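Local coordinates for protein putative cathepsin d (Ixodes ricinus, PDB 5N7Q) that probably cleaves proteins as a pepsin-like aspartic endopeptidase, the mature cathepsin D of a tick, captured here with the inhibitor pepstatin A, at residues L127-I132 and F326-D331; T187-T192 and T273-E278; G151-F156 and G175-D180. All blocks are in the same frame, centred on the assembly; numbering follows the deposited sequence.

Contact 1: L127-I132 and F326-D331; sequences LAYPSI and FDRDQD
The CD1 corner of the Y129 ring lies over one face of the R328 guanidinium, 3.7 Å above its plane and displaced toward the rim, while a water sits at the guanidinium edge, in plane. The two groups are not stacked flat: their planes are 41° apart and the side chains run antiparallel. NE of R328 is 3.4 Å from CE1 of Y129. At the edge of the ring, in its plane, lies D331 OD1, which accepts from Y129 OH at 2.7 Å; the hydroxyl stands above the carboxylate plane, 37° out of it. The other oxygen, OD2, forms a salt bridge with K194, so both oxygens of this acid have partners.

R328 bends at chi2 and chi3, and its end meets P130 tip to tip, NH2 of R328 standing 3.7 Å from CD of P130. Its strongest polar partner is D142 of helix 140-146, which pairs with NH1. R328 NH1 also donates a hydrogen bond to the water O, 2.9 Å away, and this water in turn donates to L127 O.

The loop after strand 123-126 is thus tied to the turn that follows strand 322-327, where D327 OD1 accepts from Q330 N in an Asx motif. L127 and A128 bond through their backbones to D36 and S39, so the junction adjoins the loop of the predicted catalytic D36 in a pepsin-fold protease.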
loop_
_atom_site.group_PDB
_atom_site.type_symbol
_atom_site.label_atom_id
_atom_site.label_comp_id
_atom_site.label_asym_id
_atom_site.label_seq_id
_atom_site.Cartn_x
_atom_site.Cartn_y
_atom_site.Cartn_z
ATOM N N LEU A 127 -2.744 0.067 7.898
ATOM C CA LEU A 127 -4.119 -0.404 7.796
ATOM C C LEU A 127 -4.228 -1.932 7.794
ATOM O O LEU A 127 -5.314 -2.488 7.508
ATOM C CB LEU A 127 -4.776 0.164 6.533
ATOM C CG LEU A 127 -5.004 1.677 6.491
ATOM C CD1 LEU A 127 -5.426 2.080 5.093
ATOM C CD2 LEU A 127 -6.067 2.086 7.519
ATOM N N ALA A 128 -3.145 -2.599 8.200
ATOM C CA ALA A 128 -3.124 -4.062 8.338
ATOM C C ALA A 128 -3.760 -4.469 9.657
ATOM O O ALA A 128 -4.224 -3.631 10.434
ATOM C CB ALA A 128 -1.706 -4.587 8.222
ATOM N N TYR A 129 -3.838 -5.766 9.892
ATOM C CA TYR A 129 -4.428 -6.288 11.117
ATOM C C TYR A 129 -3.569 -5.950 12.332
ATOM O O TYR A 129 -2.351 -5.854 12.238
ATOM C CB TYR A 129 -4.591 -7.797 11.026
ATOM C CG TYR A 129 -5.795 -8.239 10.189
ATOM C CD1 TYR A 129 -7.050 -8.423 10.793
ATOM C CD2 TYR A 129 -5.669 -8.498 8.830
ATOM C CE1 TYR A 129 -8.158 -8.838 10.027
ATOM C CE2 TYR A 129 -6.751 -8.910 8.071
ATOM C CZ TYR A 129 -7.984 -9.109 8.693
ATOM O OH TYR A 129 -9.072 -9.545 7.918
ATOM N N PRO A 130 -4.196 -5.850 13.503
ATOM C CA PRO A 130 -3.428 -5.446 14.681
ATOM C C PRO A 130 -2.462 -6.511 15.174
ATOM O O PRO A 130 -1.557 -6.188 15.954
ATOM C CB PRO A 130 -4.517 -5.196 15.735
ATOM C CG PRO A 130 -5.709 -6.028 15.255
ATOM C CD PRO A 130 -5.643 -5.898 13.777
ATOM N N SER A 131 -2.659 -7.766 14.769
ATOM C CA SER A 131 -1.743 -8.834 15.124
ATOM C C SER A 131 -0.288 -8.507 14.757
ATOM O O SER A 131 0.619 -8.985 15.438
ATOM C CB SER A 131 -2.168 -10.118 14.440
ATOM O OG SER A 131 -2.130 -9.937 13.017
ATOM N N ILE A 132 -0.050 -7.698 13.726
ATOM C CA ILE A 132 1.335 -7.375 13.313
ATOM C C ILE A 132 1.798 -5.973 13.729
ATOM O O ILE A 132 2.874 -5.561 13.339
ATOM C CB ILE A 132 1.571 -7.613 11.800
ATOM C CG1 ILE A 132 0.741 -6.663 10.950
ATOM C CG2 ILE A 132 1.242 -9.059 11.456
ATOM C CD1 ILE A 132 1.150 -6.621 9.493
ATOM N N PHE A 326 -11.556 -3.730 1.777
ATOM C CA PHE A 326 -10.896 -4.380 2.905
ATOM C C PHE A 326 -11.957 -4.466 4.022
ATOM O O PHE A 326 -12.310 -3.457 4.629
ATOM C CB PHE A 326 -9.694 -3.557 3.343
ATOM C CG PHE A 326 -8.615 -3.451 2.313
ATOM C CD1 PHE A 326 -8.676 -2.465 1.312
ATOM C CD2 PHE A 326 -7.530 -4.299 2.365
ATOM C CE1 PHE A 326 -7.662 -2.385 0.357
ATOM C CE2 PHE A 326 -6.520 -4.216 1.413
ATOM C CZ PHE A 326 -6.584 -3.240 0.424
ATOM N N ASP A 327 -12.462 -5.673 4.267
ATOM C CA ASP A 327 -13.648 -5.888 5.110
ATOM C C ASP A 327 -13.266 -6.583 6.409
ATOM O O ASP A 327 -12.949 -7.778 6.409
ATOM C CB ASP A 327 -14.659 -6.699 4.278
ATOM C CG ASP A 327 -15.956 -7.030 4.999
ATOM O OD1 ASP A 327 -15.994 -6.974 6.243
ATOM O OD2 ASP A 327 -16.930 -7.351 4.247
ATOM N N ARG A 328 -13.334 -5.834 7.510
ATOM C CA ARG A 328 -13.001 -6.365 8.831
ATOM C C ARG A 328 -14.206 -7.007 9.491
ATOM O O ARG A 328 -14.035 -7.760 10.450
ATOM C CB ARG A 328 -12.428 -5.275 9.775
ATOM C CG ARG A 328 -11.025 -4.842 9.373
ATOM C CD ARG A 328 -9.955 -5.891 9.704
ATOM N NE ARG A 328 -9.912 -6.131 11.149
ATOM C CZ ARG A 328 -9.204 -5.417 12.022
ATOM N NH1 ARG A 328 -8.454 -4.404 11.609
ATOM N NH2 ARG A 328 -9.290 -5.674 13.328
ATOM N N ASP A 329 -15.425 -6.778 8.999
ATOM C CA ASP A 329 -16.601 -7.475 9.579
ATOM C C ASP A 329 -16.589 -8.959 9.229
ATOM O O ASP A 329 -16.956 -9.813 10.035
ATOM C CB ASP A 329 -17.892 -6.842 9.075
ATOM C CG ASP A 329 -18.192 -5.532 9.782
ATOM O OD1 ASP A 329 -17.966 -5.478 11.020
ATOM O OD2 ASP A 329 -18.657 -4.595 9.100
ATOM N N GLN A 330 -16.143 -9.270 8.017
ATOM C CA GLN A 330 -16.146 -10.655 7.535
ATOM C C GLN A 330 -14.753 -11.211 7.212
ATOM O O GLN A 330 -14.648 -12.365 6.802
ATOM C CB GLN A 330 -17.037 -10.806 6.313
ATOM C CG GLN A 330 -18.476 -10.411 6.575
ATOM C CD GLN A 330 -19.407 -10.893 5.498
ATOM O OE1 GLN A 330 -19.441 -12.090 5.181
ATOM N NE2 GLN A 330 -20.184 -9.987 4.940
ATOM N N ASP A 331 -13.699 -10.434 7.467
ATOM C CA ASP A 331 -12.318 -10.830 7.178
ATOM C C ASP A 331 -12.183 -11.332 5.726
ATOM O O ASP A 331 -11.894 -12.494 5.459
ATOM C CB ASP A 331 -11.842 -11.903 8.181
ATOM C CG ASP A 331 -11.541 -11.316 9.564
ATOM O OD1 ASP A 331 -11.069 -10.157 9.654
ATOM O OD2 ASP A 331 -11.799 -11.989 10.595
HETATM O O HOH W 1 -7.660 -2.940 9.201
#

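Contact 2: T187-T192 and T273-E278; sequences TYVPVT and TISGKE
A β-hairpin turn packs here through I274, S275 and K277 against the T187/V189 face of strand 187-190, with no backbone pairing between the two segments. In this pepsin-like fold of the A1 family, strand 187-190 pairs instead with strand 332-337, whereas I274 to K277 form the type I' turn between strands 270-274 and 277-281, a hairpin bordering strand 198-206. The turn is closed by mutual backbone bonds between I274 and K277, and D202 receives the N-H of G276.

V189 and S275 have the nearest CA atoms, 6.0 Å apart. S275 supplies the one hydrogen bond between the segments: its OG lies beside its own backbone N (chi1 -65°) and donates to Y188 O at 2.8 Å. The hydroxyl comes in at a C=O...O angle of 130°, tilted 27° from the carbonyl plane. S275 OG also passes within 3.5 Å of V189 CB, so the polar bond runs directly beside an apolar patch.

That patch is made by V189 and I274, whose side chains cross obliquely. The CG2 methyl of I274 faces CB and both methyls of V189, the shortest separation being 3.9 Å to V189 CB. F199, V333 and F335 extend this buried layer on the side of the neighbouring strands. Toward the surface, T187 touches both S275 and K277: its CG2 reaches S275 CB at 3.8 Å, while T187 OG1 meets the aliphatic part of the lysine, 3.4 Å from K277 CD. K277 is extended through chi3 and then turns at chi4, its amine leading away from the strand.

The chemistry is therefore graded: valine and isoleucine branches on the buried side, one serine-to-carbonyl bond at the border, and a threonine with the aliphatic chain of a lysine toward solvent.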
loop_
_atom_site.group_PDB
_atom_site.type_symbol
_atom_site.label_atom_id
_atom_site.label_comp_id
_atom_site.label_asym_id
_atom_site.label_seq_id
_atom_site.Cartn_x
_atom_site.Cartn_y
_atom_site.Cartn_z
ATOM N N THR A 187 -15.932 -9.272 -6.554
ATOM C CA THR A 187 -15.502 -10.651 -6.198
ATOM C C THR A 187 -14.783 -10.660 -4.864
ATOM O O THR A 187 -13.782 -9.964 -4.714
ATOM C CB THR A 187 -14.544 -11.181 -7.273
ATOM O OG1 THR A 187 -15.236 -11.213 -8.523
ATOM C CG2 THR A 187 -14.084 -12.590 -6.952
ATOM N N TYR A 188 -15.278 -11.463 -3.910
ATOM C CA TYR A 188 -14.648 -11.562 -2.602
ATOM C C TYR A 188 -13.778 -12.801 -2.503
ATOM O O TYR A 188 -14.064 -13.818 -3.133
ATOM C CB TYR A 188 -15.715 -11.554 -1.504
ATOM C CG TYR A 188 -16.300 -10.182 -1.245
ATOM C CD1 TYR A 188 -15.569 -9.230 -0.567
ATOM C CD2 TYR A 188 -17.583 -9.849 -1.684
ATOM C CE1 TYR A 188 -16.076 -7.961 -0.321
ATOM C CE2 TYR A 188 -18.117 -8.577 -1.448
ATOM C CZ TYR A 188 -17.366 -7.643 -0.747
ATOM O OH TYR A 188 -17.858 -6.385 -0.503
ATOM N N VAL A 189 -12.722 -12.690 -1.710
ATOM C CA VAL A 189 -11.821 -13.789 -1.357
ATOM C C VAL A 189 -11.641 -13.723 0.181
ATOM O O VAL A 189 -11.424 -12.650 0.743
ATOM C CB VAL A 189 -10.478 -13.728 -2.139
ATOM C CG1 VAL A 189 -9.683 -12.469 -1.835
ATOM C CG2 VAL A 189 -9.681 -14.998 -1.932
ATOM N N PRO A 190 -11.760 -14.850 0.875
ATOM C CA PRO A 190 -11.602 -14.777 2.330
ATOM C C PRO A 190 -10.156 -14.575 2.734
ATOM O O PRO A 190 -9.244 -15.155 2.124
ATOM C CB PRO A 190 -12.075 -16.148 2.823
ATOM C CG PRO A 190 -12.022 -17.035 1.646
ATOM C CD PRO A 190 -12.128 -16.201 0.408
ATOM N N VAL A 191 -9.916 -13.779 3.769
ATOM C CA VAL A 191 -8.555 -13.706 4.334
ATOM C C VAL A 191 -8.191 -15.088 4.894
ATOM O O VAL A 191 -9.020 -15.779 5.463
ATOM C CB VAL A 191 -8.452 -12.580 5.401
ATOM C CG1 VAL A 191 -7.151 -12.622 6.180
ATOM C CG2 VAL A 191 -8.678 -11.217 4.761
ATOM N N THR A 192 -6.936 -15.441 4.736
ATOM C CA THR A 192 -6.361 -16.648 5.320
ATOM C C THR A 192 -5.710 -16.249 6.650
ATOM O O THR A 192 -6.403 -16.141 7.661
ATOM C CB THR A 192 -5.381 -17.301 4.337
ATOM O OG1 THR A 192 -4.423 -16.328 3.875
ATOM C CG2 THR A 192 -6.133 -17.860 3.145
ATOM N N THR A 273 -5.834 -15.157 -11.234
ATOM C CA THR A 273 -7.128 -15.796 -11.029
ATOM C C THR A 273 -7.369 -15.875 -9.529
ATOM O O THR A 273 -6.591 -16.472 -8.796
ATOM C CB THR A 273 -7.197 -17.183 -11.677
ATOM O OG1 THR A 273 -7.039 -17.039 -13.101
ATOM C CG2 THR A 273 -8.577 -17.826 -11.381
ATOM N N ILE A 274 -8.465 -15.265 -9.076
ATOM C CA ILE A 274 -8.779 -15.155 -7.660
ATOM C C ILE A 274 -10.249 -15.479 -7.504
ATOM O O ILE A 274 -11.077 -14.929 -8.218
ATOM C CB ILE A 274 -8.506 -13.716 -7.122
ATOM C CG1 ILE A 274 -7.077 -13.256 -7.494
ATOM C CG2 ILE A 274 -8.778 -13.669 -5.629
ATOM C CD1 ILE A 274 -6.811 -11.785 -7.183
ATOM N N SER A 275 -10.558 -16.412 -6.616
ATOM C CA SER A 275 -11.937 -16.920 -6.457
ATOM C C SER A 275 -12.559 -17.368 -7.792
ATOM O O SER A 275 -13.748 -17.186 -8.035
ATOM C CB SER A 275 -12.813 -15.898 -5.717
ATOM O OG SER A 275 -12.350 -15.727 -4.374
ATOM N N GLY A 276 -11.725 -17.955 -8.650
ATOM C CA GLY A 276 -12.163 -18.461 -9.930
ATOM C C GLY A 276 -12.352 -17.462 -11.040
ATOM O O GLY A 276 -12.659 -17.866 -12.163
ATOM N N LYS A 277 -12.170 -16.178 -10.750
ATOM C CA LYS A 277 -12.347 -15.115 -11.734
ATOM C C LYS A 277 -10.989 -14.577 -12.173
ATOM O O LYS A 277 -10.052 -14.450 -11.369
ATOM C CB LYS A 277 -13.195 -13.993 -11.163
ATOM C CG LYS A 277 -13.438 -12.889 -12.170
ATOM C CD LYS A 277 -14.494 -11.904 -11.729
ATOM C CE LYS A 277 -14.647 -10.802 -12.752
ATOM N NZ LYS A 277 -15.335 -11.248 -13.995
ATOM N N GLU A 278 -10.907 -14.213 -13.445
ATOM C CA GLU A 278 -9.674 -13.654 -14.003
ATOM C C GLU A 278 -9.602 -12.153 -13.806
ATOM O O GLU A 278 -10.536 -11.427 -14.141
ATOM C CB GLU A 278 -9.557 -13.983 -15.485
ATOM C CG GLU A 278 -9.300 -15.470 -15.701
ATOM C CD GLU A 278 -8.878 -15.845 -17.111
ATOM O OE1 GLU A 278 -8.763 -14.967 -17.989
ATOM O OE2 GLU A 278 -8.657 -17.054 -17.318
#

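Contact 3: G151-F156 and G175-D180; sequences GEQNVF and GGIDHD
Two consecutive glycines, G175 and G176, lie against segment 151-156 with backbone alone, the CA of G175 serving as a donor. G175 CA sits 3.3 Å from Q153 O in a CA-H...O contact with an angle of 151° at the hydrogen, next to a conventional bond in which G175 N donates to V155 O at 2.7 Å. G175 has positive phi (87°), and at its backbone angles a CB would collide with the carbonyl oxygen of the preceding residue.

Side chains finish the contact. Q153 extends away from its backbone N (chi1 178°), which brings CG of Q153 to 3.3 Å from G175 O. Farther out on the same side chain, NE2 of Q153 lies 4.0 Å from CD1 of I177, the two side chains crossing at about a right angle. V155 crosses I177 in the same manner, CG2 of V155 meeting CG1 of I177 at 3.9 Å. I177 is further enclosed by Y323 and I325 of strand 322-327.

The contact marks the exit of an antiparallel hairpin of the pepsin-like fold: strand 170-174 has run against strand 155-160, and the chain leaves the pair just beyond its last residue, past the start of the partner strand. G176 O is taken up by the hydroxyl of S157, while F156 turns the other way and packs on F326 and F141.

Main-chain polarity thus does most of the holding, with a glycine at G175 called for by its own backbone conformation, and the V155-I177 pair adds an apolar contact beside it.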
loop_
_atom_site.group_PDB
_atom_site.type_symbol
_atom_site.label_atom_id
_atom_site.label_comp_id
_atom_site.label_asym_id
_atom_site.label_seq_id
_atom_site.Cartn_x
_atom_site.Cartn_y
_atom_site.Cartn_z
ATOM N N GLY A 151 -20.098 3.066 12.259
ATOM C CA GLY A 151 -21.406 2.464 12.402
ATOM C C GLY A 151 -21.283 0.964 12.339
ATOM O O GLY A 151 -20.451 0.370 13.049
ATOM N N GLU A 152 -22.088 0.355 11.473
ATOM C CA GLU A 152 -22.088 -1.088 11.249
ATOM C C GLU A 152 -21.352 -1.554 9.990
ATOM O O GLU A 152 -21.468 -2.721 9.601
ATOM C CB GLU A 152 -23.526 -1.582 11.185
ATOM C CG GLU A 152 -24.320 -1.285 12.435
ATOM C CD GLU A 152 -23.871 -2.148 13.575
ATOM O OE1 GLU A 152 -23.842 -3.388 13.394
ATOM O OE2 GLU A 152 -23.531 -1.591 14.642
ATOM N N GLN A 153 -20.606 -0.651 9.355
ATOM C CA GLN A 153 -19.936 -0.948 8.099
ATOM C C GLN A 153 -18.426 -0.820 8.302
ATOM O O GLN A 153 -17.812 0.182 7.909
ATOM C CB GLN A 153 -20.484 -0.017 7.012
ATOM C CG GLN A 153 -19.875 -0.132 5.617
ATOM C CD GLN A 153 -19.982 -1.518 4.986
ATOM O OE1 GLN A 153 -19.886 -2.539 5.668
ATOM N NE2 GLN A 153 -20.147 -1.562 3.661
ATOM N N ASN A 154 -17.834 -1.851 8.899
ATOM C CA ASN A 154 -16.425 -1.836 9.283
ATOM C C ASN A 154 -15.549 -2.345 8.132
ATOM O O ASN A 154 -14.906 -3.393 8.211
ATOM C CB ASN A 154 -16.179 -2.608 10.572
ATOM C CG ASN A 154 -16.924 -2.013 11.734
ATOM O OD1 ASN A 154 -16.696 -0.858 12.109
ATOM N ND2 ASN A 154 -17.860 -2.775 12.289
ATOM N N VAL A 155 -15.565 -1.560 7.067
ATOM C CA VAL A 155 -14.749 -1.787 5.878
ATOM C C VAL A 155 -14.122 -0.479 5.464
ATOM O O VAL A 155 -14.576 0.593 5.844
ATOM C CB VAL A 155 -15.595 -2.334 4.685
ATOM C CG1 VAL A 155 -16.497 -3.482 5.124
ATOM C CG2 VAL A 155 -16.359 -1.227 3.963
ATOM N N PHE A 156 -13.040 -0.571 4.687
ATOM C CA PHE A 156 -12.530 0.587 3.970
ATOM C C PHE A 156 -12.209 0.158 2.554
ATOM O O PHE A 156 -11.837 -0.990 2.308
ATOM C CB PHE A 156 -11.342 1.262 4.673
ATOM C CG PHE A 156 -10.146 0.384 4.886
ATOM C CD1 PHE A 156 -9.164 0.276 3.903
ATOM C CD2 PHE A 156 -9.997 -0.381 6.046
ATOM C CE1 PHE A 156 -8.065 -0.541 4.089
ATOM C CE2 PHE A 156 -8.878 -1.196 6.232
ATOM C CZ PHE A 156 -7.919 -1.276 5.235
ATOM N N GLY A 175 -15.302 3.229 6.102
ATOM C CA GLY A 175 -16.694 2.962 6.469
ATOM C C GLY A 175 -17.652 2.890 5.303
ATOM O O GLY A 175 -18.853 3.025 5.462
ATOM N N GLY A 176 -17.140 2.636 4.107
ATOM C CA GLY A 176 -18.035 2.480 2.972
ATOM C C GLY A 176 -17.379 1.879 1.747
ATOM O O GLY A 176 -16.135 1.736 1.693
ATOM N N ILE A 177 -18.224 1.533 0.773
ATOM C CA ILE A 177 -17.815 1.044 -0.556
ATOM C C ILE A 177 -18.529 1.928 -1.559
ATOM O O ILE A 177 -19.745 1.978 -1.530
ATOM C CB ILE A 177 -18.266 -0.424 -0.796
ATOM C CG1 ILE A 177 -17.829 -1.364 0.334
ATOM C CG2 ILE A 177 -17.761 -0.903 -2.150
ATOM C CD1 ILE A 177 -18.428 -2.766 0.256
ATOM N N ASP A 178 -17.788 2.611 -2.440
ATOM C CA ASP A 178 -18.390 3.580 -3.370
ATOM C C ASP A 178 -18.507 2.913 -4.734
ATOM O O ASP A 178 -17.500 2.736 -5.434
ATOM C CB ASP A 178 -17.519 4.823 -3.450
ATOM C CG ASP A 178 -18.143 5.944 -4.230
ATOM O OD1 ASP A 178 -19.185 5.765 -4.889
ATOM O OD2 ASP A 178 -17.588 7.052 -4.163
ATOM N N HIS A 179 -19.739 2.593 -5.144
ATOM C CA HIS A 179 -19.973 1.985 -6.454
ATOM C C HIS A 179 -19.672 2.981 -7.587
ATOM O O HIS A 179 -19.533 2.559 -8.721
ATOM C CB HIS A 179 -21.409 1.431 -6.554
ATOM C CG HIS A 179 -21.578 0.295 -7.525
ATOM N ND1 HIS A 179 -20.913 0.223 -8.731
ATOM C CD2 HIS A 179 -22.326 -0.831 -7.448
ATOM C CE1 HIS A 179 -21.277 -0.877 -9.368
ATOM N NE2 HIS A 179 -22.129 -1.536 -8.605
ATOM N N ASP A 180 -19.487 4.279 -7.307
ATOM C CA ASP A 180 -19.029 5.177 -8.346
ATOM C C ASP A 180 -17.547 5.000 -8.663
ATOM O O ASP A 180 -17.060 5.604 -9.615
ATOM C CB ASP A 180 -19.437 6.618 -8.046
ATOM C CG ASP A 180 -20.960 6.834 -8.144
ATOM O OD1 ASP A 180 -21.595 6.135 -8.989
ATOM O OD2 ASP A 180 -21.492 7.657 -7.348
#

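Overall arrangement
Contacts 1 and 3 meet along neighbouring strands 155-160 and 322-327: F326 N lies 2.8 Å from F156 O, and D329 OD2 lies 2.9 Å from N154 N, both probable hydrogen bonds. Contact 2 joins contact 1 where D331 O probably accepts from V191 N, 2.9 Å away, and reaches contact 3 through Y188 packing on I177. All three are partly buried. Contacts 1 and 3 come closest to the predicted catalytic aspartates, through A128 and F156, whereas contact 2 lies away from them and has exposed S275 and K277. Chemistry follows place: charge and aromatic groups in contact 1, methyls and a hydroxyl in contact 2, backbone in contact 3.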